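Local coordinates for protein inositol-3-phosphate synthase (Caenorhabditis elegans, PDB 1VKO) that is an NAD-binding enzyme of the myo-inositol-1-phosphate synthase family, built in part on a Rossmann-type nucleotide-binding domain, at residues I197-P200 and D201-A204; V245-A249 and N250-Y254; N358-G361 and K362-E366. All blocks are in the same frame, centred on the assembly; numbering follows the deposited sequence.

The three local contacts follow one another along the chain, and their centres lie 11 to 14 Å apart around one bound NAD. Interaction 1 is a turn in the loop between helices 178-188 and 220-238, at the adenine. Interaction 2 leaves strand 242-247 of the parallel Rossmann sheet and passes along NAD, touching both riboses, adenine and diphosphate. Interaction 3 is the short helix 359-363, which follows strand 346-356 of the mixed sheet and lies beside the diphosphate. They also hold one another: Phe-202 of interaction 1 probably shares a backbone hydrogen bond with Arg-253 of interaction 2, while Asn-363 of interaction 3 reaches Ala-204 and Thr-251. Together they form part of the dinucleotide pocket wall.

Interaction 1 of 3, residues I197-P200 and D201-A204; sequences IYYP and DFIA. With NAD (nicotinamide-adenine-dinucleotide), chain G.
Backbone hydrogen bonds fold Tyr-199 and Pro-200 back on Phe-202 and Ile-203 in two successive turns. The nitrogen of Phe-202 donates to Tyr-199 O over 2.8 Å in a nearly straight bond (177°), and Ile-203 N follows with a weak one to Pro-200 O at 3.3 Å. Each spans three residues, the spacing of a 3-10 turn.

Apolar contacts tie the side chains together. Ile-203 holds CG1 between its main-chain nitrogen and carbonyl carbon (chi1 72°), which carries CD1 to the edge of the Tyr-198 ring, 4.0 Å from CE1, the side chains crossing at about a right angle. CB of Tyr-199 approaches CD1 of Phe-202 at 3.9 Å.

The polar oxygen OD1 of Asp-201 packs over the N-CD side of the proline ring without a hydrogen bond, 3.5 Å from Pro-200 CD. A polar contact to the ligand runs from adenine N6A to Ile-197 O, a weak hydrogen bond of 2.9 Å. Outside the turn, the hydroxyl of Tyr-199 bonds His-223 of helix 220-238, and the Phe-202 ring makes a cation-pi contact with Arg-253. Ile-197 and Tyr-199 pack on helix 281-291 and on helix 220-238, so the chain entering the turn lies against both.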
# COMPACT_ATOMS: atom_id res chain seq x y z
N ILE A 197 -9.16 23.79 34.68
CA ILE A 197 -8.04 24.71 34.72
C ILE A 197 -7.70 24.91 33.26
O ILE A 197 -7.61 23.94 32.53
CB ILE A 197 -6.89 24.03 35.46
CG1 ILE A 197 -7.33 23.64 36.86
CG2 ILE A 197 -5.64 24.90 35.53
CD1 ILE A 197 -6.33 22.76 37.55
N TYR A 198 -7.50 26.16 32.83
CA TYR A 198 -7.05 26.46 31.48
C TYR A 198 -5.84 27.38 31.54
O TYR A 198 -5.99 28.54 31.89
CB TYR A 198 -8.20 27.13 30.71
CG TYR A 198 -7.86 27.62 29.31
CD1 TYR A 198 -7.09 26.84 28.45
CD2 TYR A 198 -8.31 28.85 28.85
CE1 TYR A 198 -6.78 27.27 27.19
CE2 TYR A 198 -8.00 29.28 27.57
CZ TYR A 198 -7.24 28.49 26.75
OH TYR A 198 -6.90 28.89 25.48
N TYR A 199 -4.64 26.90 31.20
CA TYR A 199 -3.49 27.80 31.09
C TYR A 199 -3.06 27.86 29.61
O TYR A 199 -2.33 26.98 29.14
CB TYR A 199 -2.32 27.37 32.00
CG TYR A 199 -2.64 27.22 33.50
CD1 TYR A 199 -3.70 27.90 34.10
CD2 TYR A 199 -1.85 26.41 34.30
CE1 TYR A 199 -3.96 27.76 35.46
CE2 TYR A 199 -2.12 26.25 35.65
CZ TYR A 199 -3.18 26.92 36.22
OH TYR A 199 -3.43 26.76 37.59
N PRO A 200 -3.51 28.88 28.88
CA PRO A 200 -3.45 28.86 27.41
C PRO A 200 -2.09 28.39 26.87
O PRO A 200 -2.01 27.64 25.89
CB PRO A 200 -3.69 30.32 27.05
CG PRO A 200 -4.55 30.84 28.17
CD PRO A 200 -4.07 30.14 29.40
N ASP A 201 -1.04 28.82 27.56
CA ASP A 201 0.36 28.55 27.23
C ASP A 201 0.84 27.08 27.24
O ASP A 201 1.93 26.76 26.70
CB ASP A 201 1.25 29.45 28.12
CG ASP A 201 0.61 29.77 29.54
OD1 ASP A 201 -0.61 30.09 29.64
OD2 ASP A 201 1.29 29.73 30.61
N PHE A 202 0.05 26.17 27.82
CA PHE A 202 0.41 24.73 27.83
C PHE A 202 -0.20 23.88 26.71
O PHE A 202 0.17 22.72 26.58
CB PHE A 202 0.18 24.06 29.22
CG PHE A 202 1.19 24.48 30.29
CD1 PHE A 202 1.02 25.64 31.01
CD2 PHE A 202 2.31 23.70 30.56
CE1 PHE A 202 1.96 26.06 31.96
CE2 PHE A 202 3.24 24.11 31.53
CZ PHE A 202 3.05 25.28 32.22
N ILE A 203 -1.10 24.43 25.87
CA ILE A 203 -1.61 23.65 24.69
C ILE A 203 -1.56 24.45 23.40
O ILE A 203 -1.09 25.60 23.43
CB ILE A 203 -3.05 23.12 24.93
CG1 ILE A 203 -4.07 24.25 24.89
CG2 ILE A 203 -3.18 22.39 26.26
CD1 ILE A 203 -5.37 23.90 25.58
N ALA A 204 -2.02 23.87 22.27
CA ALA A 204 -2.07 24.59 20.97
C ALA A 204 -2.93 25.85 21.06
O ALA A 204 -4.12 25.79 21.36
CB ALA A 204 -2.60 23.70 19.88
PA NAD G . -10.15 15.77 21.80
O1A NAD G . -9.83 17.12 21.38
O2A NAD G . -11.36 15.33 21.09
O5B NAD G . -10.30 15.80 23.38
C5B NAD G . -9.70 16.81 24.13
C4B NAD G . -10.75 17.40 25.05
O4B NAD G . -10.12 17.88 26.21
C3B NAD G . -11.47 18.56 24.42
O3B NAD G . -12.80 18.45 24.90
C2B NAD G . -10.90 19.79 25.07
O2B NAD G . -12.03 20.62 25.34
C1B NAD G . -10.38 19.24 26.40
N9A NAD G . -9.29 19.95 27.12
C8A NAD G . -8.19 20.59 26.64
N7A NAD G . -7.50 21.09 27.69
C5A NAD G . -8.13 20.80 28.84
C6A NAD G . -7.88 21.10 30.19
N6A NAD G . -6.86 21.87 30.61
N1A NAD G . -8.77 20.66 31.14
C2A NAD G . -9.89 19.96 30.78
N3A NAD G . -10.13 19.72 29.46
C4A NAD G . -9.27 20.11 28.49
O3 NAD G . -8.91 14.75 21.57
PN NAD G . -9.11 13.19 21.83
O1N NAD G . -10.22 13.04 22.80
O2N NAD G . -9.21 12.54 20.52
O5D NAD G . -7.80 12.71 22.66
C5D NAD G . -7.34 13.44 23.78
C4D NAD G . -5.86 13.20 24.14
O4D NAD G . -5.57 11.83 24.13
C3D NAD G . -4.87 13.86 23.17
O3D NAD G . -3.81 14.39 23.91
C2D NAD G . -4.28 12.69 22.42
O2D NAD G . -2.94 12.85 22.00
C1D NAD G . -4.34 11.62 23.48
N1N NAD G . -4.19 10.35 22.77
C2N NAD G . -5.12 9.97 21.86
C3N NAD G . -4.94 8.79 21.18
C7N NAD G . -6.14 8.24 20.50
O7N NAD G . -7.29 9.07 20.55
N7N NAD G . -6.09 7.03 19.93
C4N NAD G . -3.82 7.97 21.43
C5N NAD G . -2.88 8.38 22.34
C6N NAD G . -3.06 9.60 23.02

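Interaction 2 of 3, residues V245-A249 and N250-Y254; sequences VLWTA and NTERY. With NAD (nicotinamide-adenine-dinucleotide), chain G.
Trp-247 carries CG anti to its main-chain nitrogen (chi1 -178°), which swings the indole forward from the end of the strand towards Asn-250 and Glu-252. Glu-252 answers with an extended chain (chi2 -176°) that brings its carboxylate to the six-membered ring. The two side chains cross at about a right angle, with indole and carboxylate planes 51° apart, and OE2 of Glu-252 comes within 3.5 Å of Trp-247 CH2. The carbonyl oxygen of Asn-250 lies in the indole plane at its edge, 3.5 Å from CZ2 of Trp-247. One face of the indole receives CB of Ala-249, 3.6 Å above it and offset toward the rim, and NE1 of Trp-247 makes a weak hydrogen bond of 3.2 Å to Ala-249 O. The other carboxylate oxygen, OE1 of Glu-252, is bonded by Ser-282 and Ser-280, which would hold the acid beside the ring.

Strand 242-247 is the middle one of the five-stranded parallel Rossmann sheet, flanked by strands 77-82 and 295-298, and the chain leaves it at its C-terminal end, where such folds bind their dinucleotide. Ala-249 O accepts from the ribose hydroxyl O3D of NAD at 3.1 Å, and the same methyl that meets the indole also touches adenine atom C4A. Thr-251 turns its hydroxyl to that ribose too, with OG1 and O3D of NAD 2.7 Å apart in a hydrogen bond that either could donate, giving O3D two protein partners. Asn-250 spans toward the diphosphate: its ND2 gives a weak bond to NAD O1A at 3.4 Å, while its OD1 packs closely against the adenine carbon C8A.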
# COMPACT_ATOMS: atom_id res chain seq x y z
N VAL A 245 -8.37 9.17 38.54
CA VAL A 245 -8.37 10.32 37.68
C VAL A 245 -7.50 10.04 36.46
O VAL A 245 -6.39 9.49 36.57
CB VAL A 245 -7.84 11.54 38.41
CG1 VAL A 245 -7.49 12.70 37.37
CG2 VAL A 245 -8.83 11.97 39.47
N LEU A 246 -8.00 10.42 35.29
CA LEU A 246 -7.30 10.07 34.06
C LEU A 246 -7.35 11.22 33.06
O LEU A 246 -8.43 11.78 32.77
CB LEU A 246 -7.90 8.79 33.45
CG LEU A 246 -7.26 8.20 32.20
CD1 LEU A 246 -7.34 6.63 32.17
CD2 LEU A 246 -7.89 8.83 30.94
N TRP A 247 -6.16 11.57 32.56
CA TRP A 247 -6.01 12.63 31.61
C TRP A 247 -6.19 12.13 30.16
O TRP A 247 -5.37 11.34 29.62
CB TRP A 247 -4.62 13.26 31.77
CG TRP A 247 -4.41 14.41 30.84
CD1 TRP A 247 -4.13 14.34 29.50
CD2 TRP A 247 -4.50 15.80 31.16
NE1 TRP A 247 -4.04 15.61 28.97
CE2 TRP A 247 -4.26 16.52 29.97
CE3 TRP A 247 -4.76 16.52 32.35
CZ2 TRP A 247 -4.25 17.93 29.92
CZ3 TRP A 247 -4.81 17.90 32.29
CH2 TRP A 247 -4.53 18.59 31.09
N THR A 248 -7.23 12.65 29.54
CA THR A 248 -7.50 12.42 28.14
C THR A 248 -7.99 13.74 27.51
O THR A 248 -8.87 13.75 26.64
CB THR A 248 -8.52 11.25 27.92
OG1 THR A 248 -8.78 11.10 26.53
CG2 THR A 248 -9.93 11.53 28.54
N ALA A 249 -7.42 14.85 27.98
CA ALA A 249 -7.55 16.17 27.36
C ALA A 249 -6.38 16.46 26.38
O ALA A 249 -5.53 15.62 26.16
CB ALA A 249 -7.61 17.24 28.45
N ASN A 250 -6.33 17.64 25.78
CA ASN A 250 -5.34 17.90 24.75
C ASN A 250 -3.94 17.80 25.27
O ASN A 250 -3.64 18.09 26.43
CB ASN A 250 -5.57 19.23 24.05
CG ASN A 250 -6.84 19.22 23.22
OD1 ASN A 250 -7.91 19.66 23.69
ND2 ASN A 250 -6.78 18.59 22.02
N THR A 251 -3.08 17.30 24.39
CA THR A 251 -1.68 17.19 24.63
C THR A 251 -1.20 18.57 25.01
O THR A 251 -1.35 19.50 24.23
CB THR A 251 -1.07 16.73 23.31
OG1 THR A 251 -1.49 15.39 23.10
CG2 THR A 251 0.45 16.62 23.40
N GLU A 252 -0.66 18.70 26.22
CA GLU A 252 0.09 19.89 26.65
C GLU A 252 1.53 19.79 26.13
O GLU A 252 1.97 18.71 25.76
CB GLU A 252 0.19 19.96 28.20
CG GLU A 252 -1.15 19.93 28.91
CD GLU A 252 -1.08 20.09 30.42
OE1 GLU A 252 -0.25 19.46 31.13
OE2 GLU A 252 -1.91 20.86 30.92
N ARG A 253 2.26 20.90 26.11
CA ARG A 253 3.73 20.81 25.97
C ARG A 253 4.35 20.30 27.27
O ARG A 253 3.69 20.16 28.31
CB ARG A 253 4.34 22.17 25.62
CG ARG A 253 4.09 23.25 26.67
CD ARG A 253 4.89 24.51 26.50
NE ARG A 253 4.56 25.53 27.50
CZ ARG A 253 5.17 25.70 28.67
NH1 ARG A 253 6.16 24.88 29.07
NH2 ARG A 253 4.77 26.69 29.48
N TYR A 254 5.64 19.99 27.19
CA TYR A 254 6.46 19.59 28.31
C TYR A 254 6.72 20.80 29.19
O TYR A 254 6.90 21.90 28.72
CB TYR A 254 7.80 19.09 27.75
CG TYR A 254 7.85 17.61 27.47
CD1 TYR A 254 6.85 16.98 26.74
CD2 TYR A 254 8.90 16.83 27.96
CE1 TYR A 254 6.88 15.63 26.52
CE2 TYR A 254 8.95 15.47 27.70
CZ TYR A 254 7.94 14.88 26.96
OH TYR A 254 7.96 13.52 26.71
PA NAD G . -10.15 15.77 21.80
O1A NAD G . -9.83 17.12 21.38
O2A NAD G . -11.36 15.33 21.09
O5B NAD G . -10.30 15.80 23.38
C5B NAD G . -9.70 16.81 24.13
C4B NAD G . -10.75 17.40 25.05
O4B NAD G . -10.12 17.88 26.21
C3B NAD G . -11.47 18.56 24.42
O3B NAD G . -12.80 18.45 24.90
C2B NAD G . -10.90 19.79 25.07
O2B NAD G . -12.03 20.62 25.34
C1B NAD G . -10.38 19.24 26.40
N9A NAD G . -9.29 19.95 27.12
C8A NAD G . -8.19 20.59 26.64
N7A NAD G . -7.50 21.09 27.69
C5A NAD G . -8.13 20.80 28.84
C6A NAD G . -7.88 21.10 30.19
N6A NAD G . -6.86 21.87 30.61
N1A NAD G . -8.77 20.66 31.14
C2A NAD G . -9.89 19.96 30.78
N3A NAD G . -10.13 19.72 29.46
C4A NAD G . -9.27 20.11 28.49
O3 NAD G . -8.91 14.75 21.57
PN NAD G . -9.11 13.19 21.83
O1N NAD G . -10.22 13.04 22.80
O2N NAD G . -9.21 12.54 20.52
O5D NAD G . -7.80 12.71 22.66
C5D NAD G . -7.34 13.44 23.78
C4D NAD G . -5.86 13.20 24.14
O4D NAD G . -5.57 11.83 24.13
C3D NAD G . -4.87 13.86 23.17
O3D NAD G . -3.81 14.39 23.91
C2D NAD G . -4.28 12.69 22.42
O2D NAD G . -2.94 12.85 22.00
C1D NAD G . -4.34 11.62 23.48
N1N NAD G . -4.19 10.35 22.77
C2N NAD G . -5.12 9.97 21.86
C3N NAD G . -4.94 8.79 21.18
C7N NAD G . -6.14 8.24 20.50
O7N NAD G . -7.29 9.07 20.55
N7N NAD G . -6.09 7.03 19.93
C4N NAD G . -3.82 7.97 21.43
C5N NAD G . -2.88 8.38 22.34
C6N NAD G . -3.06 9.60 23.02

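Interaction 3 of 3, residues N358-G361 and K362-E366; sequences NNDG and KNLSE. With NAD (nicotinamide-adenine-dinucleotide), chain G.
Asn-359, whose carbonyl accepts from Asn-363 N one turn later, makes the shortest bond to the ligand: its ND2 donates to the diphosphate oxygen O1A of NAD at 2.6 Å, and the same amide also reaches Gln-207. A water molecule links Asp-360 to Asn-363, donating to Asp-360 OD1 over 2.7 Å and accepting from Asn-363 ND2 at 3.2 Å. Asn-363, besides holding the water, bonds the carbonyl of Thr-251 and the backbone nitrogen of Ala-204. Asn-359 (chi1 -166°) and Asp-360 (chi1 -178°) both carry CG anti to the main-chain nitrogen, which takes the first to the diphosphate and the second to the nicotinamide ribose. There Asp-360 OD1 accepts a weak bond from O2D of NAD, 3.0 Å away, so that one carboxylate oxygen serves both the water and the ribose; the water has a weak link of its own to the ribose hydroxyl O3D.

Asn-358 caps the helix. Its chi1 of 58° folds the amide back over the first turn, and OD1 accepts from Gly-361 N at 3.1 Å. The nitrogens of Lys-362, Asn-363 and Leu-364 then bond the carbonyls of Asn-358, Asn-359 and Asp-360 in turn, before Leu-364 leaves helical geometry.

Leu-364 folds its CG and CD1 back against Asp-360 in a close approach, CD1 3.2 Å from OD1, and the Lys-362 chain crosses Asn-359, CD to OD1 3.8 Å.

A potassium ion lies about 4 Å from the Asn-358 side chain. The whole is a short N-capped helix whose first turn lies alongside the diphosphate and presents Asn-359 and Asp-360 to the dinucleotide as part of the NAD pocket.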
# COMPACT_ATOMS: atom_id res chain seq x y z
N ASN A 358 -9.46 15.19 13.54
CA ASN A 358 -10.20 15.40 14.79
C ASN A 358 -9.59 16.56 15.59
O ASN A 358 -8.65 17.20 15.09
CB ASN A 358 -10.41 14.08 15.58
CG ASN A 358 -9.10 13.35 15.95
OD1 ASN A 358 -7.99 13.89 15.88
ND2 ASN A 358 -9.25 12.10 16.36
N ASN A 359 -10.11 16.86 16.79
CA ASN A 359 -9.51 17.91 17.64
C ASN A 359 -8.12 17.56 18.17
O ASN A 359 -7.33 18.46 18.51
CB ASN A 359 -10.39 18.36 18.80
CG ASN A 359 -9.88 19.66 19.45
OD1 ASN A 359 -9.67 20.66 18.75
ND2 ASN A 359 -9.66 19.65 20.77
N ASP A 360 -7.84 16.25 18.26
CA ASP A 360 -6.51 15.75 18.62
C ASP A 360 -5.48 16.24 17.56
O ASP A 360 -4.46 16.83 17.93
CB ASP A 360 -6.54 14.21 18.81
CG ASP A 360 -5.18 13.62 19.24
OD1 ASP A 360 -4.35 14.35 19.87
OD2 ASP A 360 -4.84 12.42 18.98
N GLY A 361 -5.78 16.04 16.27
CA GLY A 361 -4.89 16.49 15.18
C GLY A 361 -4.69 18.00 15.08
O GLY A 361 -3.55 18.48 14.86
N LYS A 362 -5.79 18.74 15.22
CA LYS A 362 -5.78 20.22 15.20
C LYS A 362 -4.90 20.79 16.33
O LYS A 362 -4.24 21.85 16.16
CB LYS A 362 -7.22 20.74 15.29
CG LYS A 362 -7.42 22.26 15.19
CD LYS A 362 -8.88 22.59 15.56
CE LYS A 362 -9.03 23.98 16.17
NZ LYS A 362 -9.70 24.95 15.24
N ASN A 363 -4.88 20.09 17.46
CA ASN A 363 -3.98 20.42 18.58
C ASN A 363 -2.49 20.10 18.29
O ASN A 363 -1.59 20.88 18.62
CB ASN A 363 -4.42 19.71 19.88
CG ASN A 363 -3.75 20.31 21.12
OD1 ASN A 363 -3.88 21.52 21.39
ND2 ASN A 363 -3.04 19.48 21.88
N LEU A 364 -2.25 18.94 17.68
CA LEU A 364 -0.91 18.53 17.28
C LEU A 364 -0.44 19.21 15.98
O LEU A 364 0.62 18.82 15.45
CB LEU A 364 -0.83 16.99 17.18
CG LEU A 364 -1.40 16.23 18.38
CD1 LEU A 364 -1.86 14.81 17.98
CD2 LEU A 364 -0.40 16.20 19.56
N SER A 365 -1.21 20.20 15.49
CA SER A 365 -0.79 21.12 14.39
C SER A 365 0.39 21.92 14.89
O SER A 365 1.26 22.30 14.11
CB SER A 365 -1.86 22.17 14.03
OG SER A 365 -2.99 21.64 13.36
N GLU A 366 0.38 22.22 16.20
CA GLU A 366 1.38 23.14 16.79
C GLU A 366 2.62 22.41 17.34
O GLU A 366 2.53 21.26 17.79
CB GLU A 366 0.74 24.14 17.76
CG GLU A 366 -0.17 25.12 17.05
CD GLU A 366 -0.58 26.32 17.89
OE1 GLU A 366 0.03 26.59 18.95
OE2 GLU A 366 -1.55 27.01 17.48
PA NAD G . -10.15 15.77 21.80
O1A NAD G . -9.83 17.12 21.38
O2A NAD G . -11.36 15.33 21.09
O5B NAD G . -10.30 15.80 23.38
C5B NAD G . -9.70 16.81 24.13
C4B NAD G . -10.75 17.40 25.05
O4B NAD G . -10.12 17.88 26.21
C3B NAD G . -11.47 18.56 24.42
O3B NAD G . -12.80 18.45 24.90
C2B NAD G . -10.90 19.79 25.07
O2B NAD G . -12.03 20.62 25.34
C1B NAD G . -10.38 19.24 26.40
N9A NAD G . -9.29 19.95 27.12
C8A NAD G . -8.19 20.59 26.64
N7A NAD G . -7.50 21.09 27.69
C5A NAD G . -8.13 20.80 28.84
C6A NAD G . -7.88 21.10 30.19
N6A NAD G . -6.86 21.87 30.61
N1A NAD G . -8.77 20.66 31.14
C2A NAD G . -9.89 19.96 30.78
N3A NAD G . -10.13 19.72 29.46
C4A NAD G . -9.27 20.11 28.49
O3 NAD G . -8.91 14.75 21.57
PN NAD G . -9.11 13.19 21.83
O1N NAD G . -10.22 13.04 22.80
O2N NAD G . -9.21 12.54 20.52
O5D NAD G . -7.80 12.71 22.66
C5D NAD G . -7.34 13.44 23.78
C4D NAD G . -5.86 13.20 24.14
O4D NAD G . -5.57 11.83 24.13
C3D NAD G . -4.87 13.86 23.17
O3D NAD G . -3.81 14.39 23.91
C2D NAD G . -4.28 12.69 22.42
O2D NAD G . -2.94 12.85 22.00
C1D NAD G . -4.34 11.62 23.48
N1N NAD G . -4.19 10.35 22.77
C2N NAD G . -5.12 9.97 21.86
C3N NAD G . -4.94 8.79 21.18
C7N NAD G . -6.14 8.24 20.50
O7N NAD G . -7.29 9.07 20.55
N7N NAD G . -6.09 7.03 19.93
C4N NAD G . -3.82 7.97 21.43
C5N NAD G . -2.88 8.38 22.34
C6N NAD G . -3.06 9.60 23.02
O HOH W 1 -4.22 16.48 21.50